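Local coordinates for protein thermostable carboxypeptidase 1 (Pyrococcus furiosus, PDB 1KA2) that removes amino acids one at a time from the C-terminus of peptides as a cobalt-dependent metallocarboxypeptidase of broad specificity, at residues L202-Y207 with Y255-F260; W211-V215 with V322-P328; N7-I13 with K72-L76; L61-V67 with S93-R98. All coordinates share one frame; numbering follows the deposited sequence.

Contact 1 (L202-Y207 with Y255-F260); sequences LEKEKY and YEGYDF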
# COMPACT_ATOMS: atom_id res chain seq x y z
N LEU A 202 -22.79 -27.05 -14.37
CA LEU A 202 -22.49 -26.06 -13.34
C LEU A 202 -21.47 -25.01 -13.83
O LEU A 202 -21.35 -23.93 -13.24
CB LEU A 202 -21.97 -26.75 -12.08
CG LEU A 202 -23.06 -27.34 -11.17
CD1 LEU A 202 -22.44 -28.15 -10.03
CD2 LEU A 202 -23.92 -26.20 -10.62
N GLU A 203 -20.77 -25.32 -14.91
CA GLU A 203 -19.80 -24.40 -15.49
C GLU A 203 -20.50 -23.19 -16.09
O GLU A 203 -19.91 -22.11 -16.21
CB GLU A 203 -18.99 -25.07 -16.60
CG GLU A 203 -18.19 -26.27 -16.19
CD GLU A 203 -17.18 -26.66 -17.25
OE1 GLU A 203 -16.54 -27.72 -17.10
OE2 GLU A 203 -17.02 -25.90 -18.24
N LYS A 204 -21.76 -23.37 -16.48
CA LYS A 204 -22.51 -22.29 -17.11
C LYS A 204 -23.35 -21.47 -16.13
O LYS A 204 -23.77 -20.36 -16.44
CB LYS A 204 -23.40 -22.85 -18.22
CG LYS A 204 -22.60 -23.44 -19.39
CD LYS A 204 -23.49 -24.06 -20.46
CE LYS A 204 -22.64 -24.61 -21.60
NZ LYS A 204 -23.45 -25.33 -22.62
N GLU A 205 -23.58 -22.01 -14.95
CA GLU A 205 -24.37 -21.30 -13.97
C GLU A 205 -23.71 -19.97 -13.58
O GLU A 205 -22.56 -19.93 -13.15
CB GLU A 205 -24.56 -22.18 -12.73
CG GLU A 205 -25.31 -23.51 -12.99
CD GLU A 205 -26.73 -23.32 -13.54
OE1 GLU A 205 -27.23 -22.18 -13.56
OE2 GLU A 205 -27.35 -24.33 -13.94
N LYS A 206 -24.45 -18.88 -13.78
CA LYS A 206 -23.98 -17.55 -13.44
C LYS A 206 -24.29 -17.22 -11.99
O LYS A 206 -25.20 -17.80 -11.40
CB LYS A 206 -24.66 -16.50 -14.32
CG LYS A 206 -24.26 -16.52 -15.78
CD LYS A 206 -24.92 -15.37 -16.54
CE LYS A 206 -24.45 -15.29 -17.99
NZ LYS A 206 -24.65 -16.56 -18.74
N TYR A 207 -23.53 -16.30 -11.41
CA TYR A 207 -23.76 -15.88 -10.03
C TYR A 207 -23.41 -14.41 -9.87
O TYR A 207 -22.66 -13.86 -10.68
CB TYR A 207 -22.90 -16.72 -9.07
CG TYR A 207 -21.41 -16.53 -9.22
CD1 TYR A 207 -20.77 -15.40 -8.71
CD2 TYR A 207 -20.64 -17.48 -9.89
CE1 TYR A 207 -19.39 -15.22 -8.87
CE2 TYR A 207 -19.27 -17.30 -10.06
CZ TYR A 207 -18.65 -16.18 -9.55
OH TYR A 207 -17.31 -15.99 -9.76
N TYR A 255 -13.73 -12.85 -9.24
CA TYR A 255 -15.06 -13.38 -9.44
C TYR A 255 -15.44 -13.22 -10.91
O TYR A 255 -15.90 -12.16 -11.31
CB TYR A 255 -16.04 -12.64 -8.53
CG TYR A 255 -15.72 -12.81 -7.05
CD1 TYR A 255 -15.03 -11.82 -6.35
CD2 TYR A 255 -16.08 -13.96 -6.36
CE1 TYR A 255 -14.71 -11.98 -4.99
CE2 TYR A 255 -15.77 -14.13 -5.01
CZ TYR A 255 -15.08 -13.14 -4.34
OH TYR A 255 -14.79 -13.30 -3.00
N GLU A 256 -15.22 -14.27 -11.70
CA GLU A 256 -15.53 -14.27 -13.13
C GLU A 256 -17.01 -14.00 -13.38
O GLU A 256 -17.38 -13.46 -14.42
CB GLU A 256 -15.19 -15.62 -13.78
CG GLU A 256 -13.71 -15.95 -13.91
CD GLU A 256 -13.14 -16.52 -12.64
OE1 GLU A 256 -13.91 -16.71 -11.68
OE2 GLU A 256 -11.92 -16.77 -12.60
N GLY A 257 -17.85 -14.40 -12.44
CA GLY A 257 -19.28 -14.20 -12.59
C GLY A 257 -19.99 -15.49 -12.98
O GLY A 257 -21.22 -15.55 -13.00
N TYR A 258 -19.21 -16.52 -13.31
CA TYR A 258 -19.76 -17.82 -13.69
C TYR A 258 -18.70 -18.89 -13.41
O TYR A 258 -17.55 -18.56 -13.17
CB TYR A 258 -20.15 -17.82 -15.18
CG TYR A 258 -18.98 -17.69 -16.13
CD1 TYR A 258 -18.36 -18.83 -16.66
CD2 TYR A 258 -18.47 -16.44 -16.49
CE1 TYR A 258 -17.26 -18.72 -17.52
CE2 TYR A 258 -17.37 -16.32 -17.34
CZ TYR A 258 -16.77 -17.46 -17.85
OH TYR A 258 -15.67 -17.35 -18.70
N ASP A 259 -19.10 -20.16 -13.41
CA ASP A 259 -18.18 -21.27 -13.14
C ASP A 259 -17.60 -21.05 -11.74
O ASP A 259 -16.39 -20.91 -11.59
CB ASP A 259 -17.05 -21.27 -14.18
CG ASP A 259 -16.40 -22.63 -14.34
OD1 ASP A 259 -16.58 -23.50 -13.47
OD2 ASP A 259 -15.69 -22.84 -15.34
N PHE A 260 -18.46 -21.06 -10.73
CA PHE A 260 -18.03 -20.79 -9.35
C PHE A 260 -16.87 -21.60 -8.78
O PHE A 260 -16.29 -21.22 -7.76
CB PHE A 260 -19.24 -20.84 -8.40
CG PHE A 260 -19.64 -22.23 -7.95
CD1 PHE A 260 -18.95 -22.88 -6.92
CD2 PHE A 260 -20.76 -22.85 -8.49
CE1 PHE A 260 -19.38 -24.11 -6.44
CE2 PHE A 260 -21.19 -24.09 -8.02
CZ PHE A 260 -20.50 -24.72 -6.99
O HOH W 1 -15.77 -23.56 -17.80
O HOH W 2 -15.90 -18.01 -10.49

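Contact 2 (W211-V215 with V322-P328); sequences WMERV and VLKENLP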
# COMPACT_ATOMS: atom_id res chain seq x y z
N TRP A 211 -22.69 -13.25 -3.84
CA TRP A 211 -23.03 -14.63 -3.48
C TRP A 211 -21.78 -15.45 -3.17
O TRP A 211 -21.70 -16.10 -2.13
CB TRP A 211 -23.80 -15.33 -4.61
CG TRP A 211 -25.16 -14.77 -4.91
CD1 TRP A 211 -25.85 -13.84 -4.19
CD2 TRP A 211 -25.99 -15.13 -6.02
NE1 TRP A 211 -27.06 -13.60 -4.79
CE2 TRP A 211 -27.18 -14.38 -5.91
CE3 TRP A 211 -25.85 -16.02 -7.10
CZ2 TRP A 211 -28.22 -14.48 -6.84
CZ3 TRP A 211 -26.89 -16.13 -8.02
CH2 TRP A 211 -28.06 -15.36 -7.88
N MET A 212 -20.82 -15.43 -4.09
CA MET A 212 -19.59 -16.20 -3.92
C MET A 212 -18.65 -15.62 -2.89
O MET A 212 -17.88 -16.36 -2.28
CB MET A 212 -18.86 -16.37 -5.26
CG MET A 212 -19.55 -17.36 -6.18
SD MET A 212 -20.01 -18.85 -5.28
CE MET A 212 -18.41 -19.58 -5.01
N GLU A 213 -18.69 -14.31 -2.69
CA GLU A 213 -17.79 -13.74 -1.70
C GLU A 213 -18.26 -14.18 -0.31
O GLU A 213 -17.47 -14.23 0.63
CB GLU A 213 -17.67 -12.20 -1.84
CG GLU A 213 -18.88 -11.35 -1.55
CD GLU A 213 -18.65 -9.89 -1.92
OE1 GLU A 213 -19.45 -9.02 -1.54
OE2 GLU A 213 -17.65 -9.61 -2.61
N ARG A 214 -19.53 -14.53 -0.20
CA ARG A 214 -20.07 -15.02 1.07
C ARG A 214 -19.55 -16.46 1.26
O ARG A 214 -19.22 -16.87 2.37
CB ARG A 214 -21.61 -15.02 1.06
CG ARG A 214 -22.26 -13.64 1.25
CD ARG A 214 -23.72 -13.76 1.69
NE ARG A 214 -24.68 -13.82 0.59
CZ ARG A 214 -25.06 -12.75 -0.12
NH1 ARG A 214 -24.56 -11.56 0.16
NH2 ARG A 214 -25.93 -12.89 -1.10
N VAL A 215 -19.48 -17.21 0.17
CA VAL A 215 -19.00 -18.58 0.23
C VAL A 215 -17.49 -18.60 0.50
O VAL A 215 -17.03 -19.32 1.39
CB VAL A 215 -19.31 -19.35 -1.09
CG1 VAL A 215 -18.57 -20.66 -1.12
CG2 VAL A 215 -20.81 -19.62 -1.19
N VAL A 322 -23.41 -24.49 2.34
CA VAL A 322 -23.14 -23.08 2.12
C VAL A 322 -23.43 -22.68 0.68
O VAL A 322 -23.90 -21.57 0.40
CB VAL A 322 -21.68 -22.74 2.44
CG1 VAL A 322 -21.41 -21.27 2.18
CG2 VAL A 322 -21.40 -23.09 3.90
N LEU A 323 -23.14 -23.59 -0.24
CA LEU A 323 -23.39 -23.35 -1.66
C LEU A 323 -24.90 -23.23 -1.88
O LEU A 323 -25.36 -22.37 -2.63
CB LEU A 323 -22.84 -24.52 -2.50
CG LEU A 323 -21.32 -24.71 -2.59
CD1 LEU A 323 -21.02 -25.88 -3.54
CD2 LEU A 323 -20.65 -23.44 -3.10
N LYS A 324 -25.66 -24.09 -1.22
CA LYS A 324 -27.12 -24.10 -1.32
C LYS A 324 -27.73 -22.81 -0.76
O LYS A 324 -28.66 -22.25 -1.34
CB LYS A 324 -27.70 -25.30 -0.57
CG LYS A 324 -27.38 -26.67 -1.20
CD LYS A 324 -28.18 -26.91 -2.47
CE LYS A 324 -29.67 -27.08 -2.19
NZ LYS A 324 -29.93 -28.27 -1.33
N GLU A 325 -27.21 -22.35 0.37
CA GLU A 325 -27.71 -21.13 1.01
C GLU A 325 -27.54 -19.88 0.15
O GLU A 325 -28.44 -19.05 0.08
CB GLU A 325 -26.99 -20.89 2.34
CG GLU A 325 -27.43 -21.78 3.49
CD GLU A 325 -26.60 -21.54 4.75
OE1 GLU A 325 -26.47 -20.36 5.17
OE2 GLU A 325 -26.08 -22.53 5.31
N ASN A 326 -26.39 -19.76 -0.50
CA ASN A 326 -26.08 -18.59 -1.30
C ASN A 326 -26.28 -18.67 -2.81
O ASN A 326 -26.32 -17.64 -3.48
CB ASN A 326 -24.64 -18.17 -1.01
CG ASN A 326 -24.46 -17.66 0.41
OD1 ASN A 326 -24.75 -16.50 0.70
ND2 ASN A 326 -23.99 -18.52 1.31
N LEU A 327 -26.39 -19.88 -3.35
CA LEU A 327 -26.57 -20.02 -4.79
C LEU A 327 -27.93 -20.63 -5.15
O LEU A 327 -28.18 -21.81 -4.89
CB LEU A 327 -25.43 -20.87 -5.36
CG LEU A 327 -24.02 -20.42 -4.97
CD1 LEU A 327 -23.00 -21.43 -5.48
CD2 LEU A 327 -23.72 -19.04 -5.54
N PRO A 328 -28.82 -19.82 -5.76
CA PRO A 328 -30.16 -20.25 -6.16
C PRO A 328 -30.15 -21.46 -7.08
O PRO A 328 -30.88 -22.43 -6.86
CB PRO A 328 -30.73 -19.02 -6.86
CG PRO A 328 -30.06 -17.89 -6.13
CD PRO A 328 -28.63 -18.39 -6.04

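Contact 3 (N7-I13 with K72-L76); sequences NETIKQI and KAKGL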
# COMPACT_ATOMS: atom_id res chain seq x y z
N ASN A 7 26.01 -15.12 17.24
CA ASN A 7 27.24 -14.60 16.65
C ASN A 7 27.20 -13.12 16.31
O ASN A 7 26.24 -12.62 15.72
CB ASN A 7 27.60 -15.38 15.39
CG ASN A 7 28.88 -14.89 14.77
OD1 ASN A 7 29.96 -15.08 15.33
ND2 ASN A 7 28.77 -14.23 13.62
N GLU A 8 28.27 -12.42 16.67
CA GLU A 8 28.41 -10.99 16.44
C GLU A 8 28.43 -10.62 14.96
O GLU A 8 27.82 -9.63 14.56
CB GLU A 8 29.68 -10.50 17.12
CG GLU A 8 29.94 -9.02 16.98
CD GLU A 8 28.77 -8.18 17.40
OE1 GLU A 8 28.05 -8.59 18.34
OE2 GLU A 8 28.56 -7.10 16.80
N THR A 9 29.14 -11.40 14.15
CA THR A 9 29.21 -11.12 12.71
C THR A 9 27.82 -11.29 12.11
O THR A 9 27.42 -10.53 11.23
CB THR A 9 30.21 -12.06 11.98
OG1 THR A 9 31.55 -11.69 12.33
CG2 THR A 9 30.04 -11.97 10.48
N ILE A 10 27.10 -12.29 12.60
CA ILE A 10 25.74 -12.57 12.15
C ILE A 10 24.81 -11.40 12.52
O ILE A 10 23.97 -11.00 11.72
CB ILE A 10 25.22 -13.88 12.77
CG1 ILE A 10 26.08 -15.06 12.33
CG2 ILE A 10 23.77 -14.11 12.38
CD1 ILE A 10 25.95 -15.45 10.87
N LYS A 11 24.97 -10.84 13.72
CA LYS A 11 24.12 -9.72 14.14
C LYS A 11 24.38 -8.47 13.31
O LYS A 11 23.45 -7.74 12.99
CB LYS A 11 24.36 -9.36 15.60
CG LYS A 11 23.94 -10.37 16.65
CD LYS A 11 24.24 -9.77 18.03
CE LYS A 11 24.26 -10.81 19.13
NZ LYS A 11 24.71 -10.19 20.42
N GLN A 12 25.65 -8.21 12.99
CA GLN A 12 25.99 -7.03 12.20
C GLN A 12 25.31 -7.16 10.84
O GLN A 12 24.85 -6.18 10.27
CB GLN A 12 27.50 -6.92 11.98
CG GLN A 12 28.36 -6.99 13.23
CD GLN A 12 29.82 -6.65 12.93
OE1 GLN A 12 30.17 -5.48 12.80
NE2 GLN A 12 30.66 -7.67 12.80
N ILE A 13 25.25 -8.38 10.34
CA ILE A 13 24.63 -8.65 9.06
C ILE A 13 23.13 -8.40 9.13
O ILE A 13 22.58 -7.67 8.30
CB ILE A 13 24.89 -10.11 8.61
CG1 ILE A 13 26.36 -10.27 8.23
CG2 ILE A 13 23.96 -10.48 7.46
CD1 ILE A 13 26.76 -11.70 7.89
N LYS A 72 33.07 -13.06 5.48
CA LYS A 72 33.67 -13.29 6.79
C LYS A 72 32.92 -14.37 7.58
O LYS A 72 33.53 -15.34 8.04
CB LYS A 72 33.67 -11.98 7.59
CG LYS A 72 34.32 -12.09 8.96
CD LYS A 72 34.17 -10.79 9.73
CE LYS A 72 34.88 -10.85 11.08
NZ LYS A 72 36.35 -11.00 10.92
N ALA A 73 31.61 -14.19 7.74
CA ALA A 73 30.80 -15.15 8.48
C ALA A 73 30.87 -16.53 7.85
O ALA A 73 30.85 -17.55 8.54
CB ALA A 73 29.35 -14.68 8.53
N LYS A 74 30.96 -16.55 6.52
CA LYS A 74 31.03 -17.80 5.78
C LYS A 74 32.30 -18.52 6.22
O LYS A 74 32.45 -19.74 6.06
CB LYS A 74 31.05 -17.51 4.28
CG LYS A 74 30.94 -18.73 3.38
CD LYS A 74 30.94 -18.33 1.91
CE LYS A 74 30.85 -19.56 1.03
NZ LYS A 74 30.80 -19.21 -0.41
N GLY A 75 33.22 -17.74 6.78
CA GLY A 75 34.48 -18.30 7.25
C GLY A 75 34.47 -18.54 8.75
O GLY A 75 35.51 -18.50 9.39
N LEU A 76 33.30 -18.78 9.31
CA LEU A 76 33.18 -19.05 10.73
C LEU A 76 32.60 -20.49 10.90
O LEU A 76 31.70 -20.90 10.16
CB LEU A 76 32.24 -18.03 11.38
CG LEU A 76 32.72 -16.58 11.35
CD1 LEU A 76 31.79 -15.64 12.13
CD2 LEU A 76 34.10 -16.39 11.97

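Contact 4 (L61-V67 with S93-R98); sequences LLHPEFV and SIRIAR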
# COMPACT_ATOMS: atom_id res chain seq x y z
N LEU A 61 22.50 -4.71 -1.36
CA LEU A 61 22.88 -6.10 -1.24
C LEU A 61 24.33 -6.32 -1.66
O LEU A 61 25.02 -7.19 -1.12
CB LEU A 61 21.97 -6.98 -2.11
CG LEU A 61 22.18 -8.49 -2.01
CD1 LEU A 61 21.80 -8.95 -0.60
CD2 LEU A 61 21.34 -9.21 -3.05
N LEU A 62 24.80 -5.52 -2.61
CA LEU A 62 26.17 -5.68 -3.10
C LEU A 62 27.16 -4.66 -2.55
O LEU A 62 28.26 -4.51 -3.08
CB LEU A 62 26.18 -5.67 -4.63
CG LEU A 62 25.80 -6.97 -5.35
CD1 LEU A 62 24.53 -7.55 -4.77
CD2 LEU A 62 25.62 -6.69 -6.84
N HIS A 63 26.79 -3.94 -1.50
CA HIS A 63 27.70 -2.97 -0.92
C HIS A 63 28.90 -3.74 -0.34
O HIS A 63 28.73 -4.79 0.26
CB HIS A 63 26.99 -2.19 0.19
CG HIS A 63 27.75 -0.98 0.65
ND1 HIS A 63 28.95 -1.07 1.33
CD2 HIS A 63 27.49 0.34 0.51
CE1 HIS A 63 29.40 0.15 1.57
NE2 HIS A 63 28.54 1.02 1.09
N PRO A 64 30.13 -3.22 -0.53
CA PRO A 64 31.32 -3.90 -0.02
C PRO A 64 31.19 -4.35 1.44
O PRO A 64 31.56 -5.48 1.79
CB PRO A 64 32.41 -2.85 -0.20
CG PRO A 64 31.97 -2.12 -1.43
CD PRO A 64 30.48 -1.95 -1.19
N GLU A 65 30.66 -3.47 2.28
CA GLU A 65 30.47 -3.79 3.69
C GLU A 65 29.63 -5.05 3.88
O GLU A 65 30.04 -5.98 4.58
CB GLU A 65 29.79 -2.62 4.39
CG GLU A 65 30.62 -1.37 4.45
CD GLU A 65 29.87 -0.22 5.07
OE1 GLU A 65 29.25 -0.43 6.14
OE2 GLU A 65 29.88 0.90 4.50
N PHE A 66 28.47 -5.08 3.24
CA PHE A 66 27.59 -6.23 3.36
C PHE A 66 28.25 -7.49 2.81
O PHE A 66 28.26 -8.53 3.48
CB PHE A 66 26.27 -5.97 2.62
CG PHE A 66 25.16 -6.92 3.00
CD1 PHE A 66 24.54 -6.82 4.24
CD2 PHE A 66 24.77 -7.92 2.14
CE1 PHE A 66 23.54 -7.72 4.61
CE2 PHE A 66 23.78 -8.82 2.49
CZ PHE A 66 23.17 -8.72 3.73
N VAL A 67 28.80 -7.41 1.61
CA VAL A 67 29.45 -8.58 1.03
C VAL A 67 30.62 -9.05 1.90
O VAL A 67 30.77 -10.25 2.12
CB VAL A 67 29.96 -8.30 -0.41
CG1 VAL A 67 30.63 -9.54 -0.98
CG2 VAL A 67 28.80 -7.87 -1.30
N SER A 93 22.20 -15.05 -2.84
CA SER A 93 21.67 -13.80 -3.37
C SER A 93 22.76 -12.91 -3.92
O SER A 93 22.66 -12.40 -5.03
CB SER A 93 20.90 -13.03 -2.30
OG SER A 93 19.74 -13.73 -1.89
N ILE A 94 23.81 -12.69 -3.12
CA ILE A 94 24.92 -11.85 -3.54
C ILE A 94 25.54 -12.45 -4.79
O ILE A 94 25.91 -11.74 -5.71
CB ILE A 94 25.99 -11.75 -2.44
CG1 ILE A 94 25.43 -10.92 -1.28
CG2 ILE A 94 27.28 -11.15 -3.01
CD1 ILE A 94 26.37 -10.83 -0.08
N ARG A 95 25.62 -13.78 -4.81
CA ARG A 95 26.18 -14.49 -5.95
C ARG A 95 25.32 -14.22 -7.19
O ARG A 95 25.80 -13.70 -8.19
CB ARG A 95 26.22 -16.00 -5.68
CG ARG A 95 27.27 -16.74 -6.51
CD ARG A 95 27.18 -18.26 -6.37
NE ARG A 95 26.16 -18.84 -7.23
CZ ARG A 95 26.21 -18.83 -8.56
NH1 ARG A 95 27.24 -18.27 -9.19
NH2 ARG A 95 25.23 -19.38 -9.27
N ILE A 96 24.04 -14.56 -7.11
CA ILE A 96 23.14 -14.34 -8.23
C ILE A 96 23.13 -12.89 -8.68
O ILE A 96 23.18 -12.61 -9.87
CB ILE A 96 21.70 -14.72 -7.88
CG1 ILE A 96 21.62 -16.19 -7.50
CG2 ILE A 96 20.80 -14.42 -9.06
CD1 ILE A 96 20.27 -16.59 -6.95
N ALA A 97 23.07 -11.97 -7.72
CA ALA A 97 23.05 -10.55 -8.03
C ALA A 97 24.28 -10.05 -8.78
O ALA A 97 24.17 -9.18 -9.64
CB ALA A 97 22.85 -9.75 -6.75
N ARG A 98 25.46 -10.56 -8.46
CA ARG A 98 26.65 -10.08 -9.16
C ARG A 98 27.06 -10.89 -10.39
O ARG A 98 28.11 -10.65 -10.97
CB ARG A 98 27.84 -9.97 -8.20
CG ARG A 98 28.22 -11.25 -7.48
CD ARG A 98 29.42 -11.00 -6.57
NE ARG A 98 29.65 -12.10 -5.64
CZ ARG A 98 30.67 -12.16 -4.79
NH1 ARG A 98 31.56 -11.18 -4.76
NH2 ARG A 98 30.79 -13.19 -3.95

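Contact 1 (L202-Y207 with Y255-F260)
Y207 and G257 are joined twice, once through the backbone and once through the phenol. The Y207 amide donates to G257 O (N to O 2.9 Å, 165° at the hydrogen), and the G257 amide returns a nearly straight bond to the phenol oxygen, G257 N lying 3.2 Å from Y207 OH. K206 and Y258 form a single beta bridge, flanked by the Y207-to-G257 backbone bond and a weak bond from the D259 amide to E205 O.

Apolar contacts surround the Y207 ring. With chi1 at 65°, CG of Y207 sits between its own backbone N and carbonyl carbon, which lays the ring flat along the opposite chain. G257 CA stands over the ring face, 3.9 Å from its centroid in a CH-pi contact, while F260 CB meets Y207 CE2 at 3.9 Å. M212 of helix 209-223 packs on the side chains of Y207 and F260.

Two waters join the polar ends. One lies in the plane of the Y207 ring, 2.6 Å from Y207 OH, and also reaches the E256 carboxylate, which is paired with R254. The other donates to E203 OE2 and D259 OD2, two carboxylate oxygens only 4.4 Å apart. R346 pairs with E203 and R262 with D259, whose OD1 is also bonded to Y341.

The contact lies at the loop leading into helix 261-278, which bears the two HEXXH histidines that bind the metal. The bridging water and the two arginines probably offset the repulsion between the acids. Y207 OH is engaged by the G257 N-H and a water while G257 CA packs over the ring, which should restrict the ring's rotation.

Contact 2 (W211-V215 with V322-P328)
Two helices, 209-223 and the C-terminal end of 313-326, pack here; the axes of the segments 211-215 and 322-326 approach to 9.5 Å and run nearly antiparallel (153°). The indole of W211 lies flat beneath the turn that leaves the second helix: P328 CD stands over the face of its six-membered ring, 3.6 Å from the centroid in a CH-pi contact, and N326 O sits above the same face, 3.4 Å from W211 CG. With the indole cut back to an alanine, P328 and N326 O are likely to lose the flat face they rest on, and the turn could shift.

Deeper in, V215 CG2 meets V322 CG1 at 3.8 Å, and L327 CD2 packs on M212 SD, whose chain crosses it at about a right angle. I264 of helix 261-278 covers M212, V215 and L323.

At the outer side the R214 chain, bent at chi3 (-90°), brings NE to N326 OD1 (2.7 Å), the acceptor lying in the guanidinium plane although the hydrogen bond is bent to 138°. N326 ND2 donates to V322 O one turn back. Both ends of the N326 amide are therefore engaged, which should fix its rotation and tie the end of helix 313-326 to its neighbour.

Contact 3 (N7-I13 with K72-L76)
T9 meets A73 where the two segments come closest: the T9 methyl CG2 lies 3.4 Å from A73 CB, tighter than a usual carbon-carbon contact. CG2 extends opposite to the T9 backbone N, which aims it at the alanine, while the hydroxyl branch turns to the K72 chain. There T9 OG1 rests 3.7 Å from K72 CE, a van der Waals contact with the aliphatic part of the lysine, whose extended chain runs past the threonine and bends only at its last torsion. L76 comes in from the other end, its CD1 touching T9 CB at 3.9 Å and also reaching the side chain of N7.

Two isoleucines also approach A73 CB. I13 CD1 comes to 4.0 Å from it and I10 CD1 to 4.2 Å, so three side chains of the first helix converge on one methyl group.

These contacts join the first turns of helix 8-36 to the C-terminal part of helix 64-74, one corner of the largely helical M32 peptidase fold. N7 stands at the N-cap position of the first helix, and its main-chain N is bonded to E83 of helix 81-99. Across from it the chain turns at 75-76: L76 N donates to A73 O at 2.8 Å as the turn brings L76 near N7 and T9.

Farther out, helix 81-99 backs the isoleucines, with E83 and I86 against I10 and L90 against I13. K74, which reaches toward the same helix, pairs with D91 in a salt bridge.

Contact 4 (L61-V67 with S93-R98)
L61 lies against S93, I94 and A97 where helix 43-61 gives way to helix 64-74, the short connection between the two packing against helix 81-99 of the helical M32 fold. Its CG points opposite to its backbone N (chi1 -175°), carrying CD2 toward the second segment to within 3.9 Å of S93 CB, with A97 CB close by. L61 CG and I94 CG1 also touch, and L61 packs as well on I20 of helix 8-36.

L62, the first residue beyond the helical run, bends its side chain across to A97. Its CD1 is 3.4 Å from A97 CB, closer than carbons normally approach, while CD2 lies near the A97 carbonyl and R98 CB.

H63 takes the N-cap of the next helix. Its ND1 accepts from E65 N at 3.1 Å, the donor lying in the plane of the imidazole, and E65 itself reaches K16 of helix 8-36 in a salt bridge.

F66 and V67 close on I94 from within that helix. F66 CD2 comes 4.0 Å from I94 CD1, the same methyl that touches V67 CA. Trimming I94 to an alanine is likely to open a gap among L61, F66 and V67 and to take away the methyl packed against the R98 guanidinium. I13 and K16 of helix 8-36 lie against the phenyl ring.

At the end of the segment V67 CG2 meets I94 CG2 at 4.0 Å. The R98 guanidinium, at the end of an extended chain, presents a face to this same I94 CG2, which stands 3.6 Å above its plane, toward the rim, while R98 NH1 lies 4.2 Å from V67 CG1.

In the fold
The four contacts form two pairs on opposite sides of the chain's centre. Contacts 3 and 4, their centres 15 Å apart, share helix 64-74 and interlock along the chain; I13 and F66 touch between them, and together they hold helices 8-36, 64-74 and 81-99, with the end of helix 43-61, into the N-terminal corner. Contacts 1 and 2 lie later in the sequence and also cross, with centres 12 Å apart. F260 of contact 1 packs on L323 of contact 2 and Y255 on E213, making one continuous patch beside helix 261-278, which carries two of the metal ligands. About 49 to 55 Å separates the centres of one pair from those of the other, so each fastens a different end of the subunit.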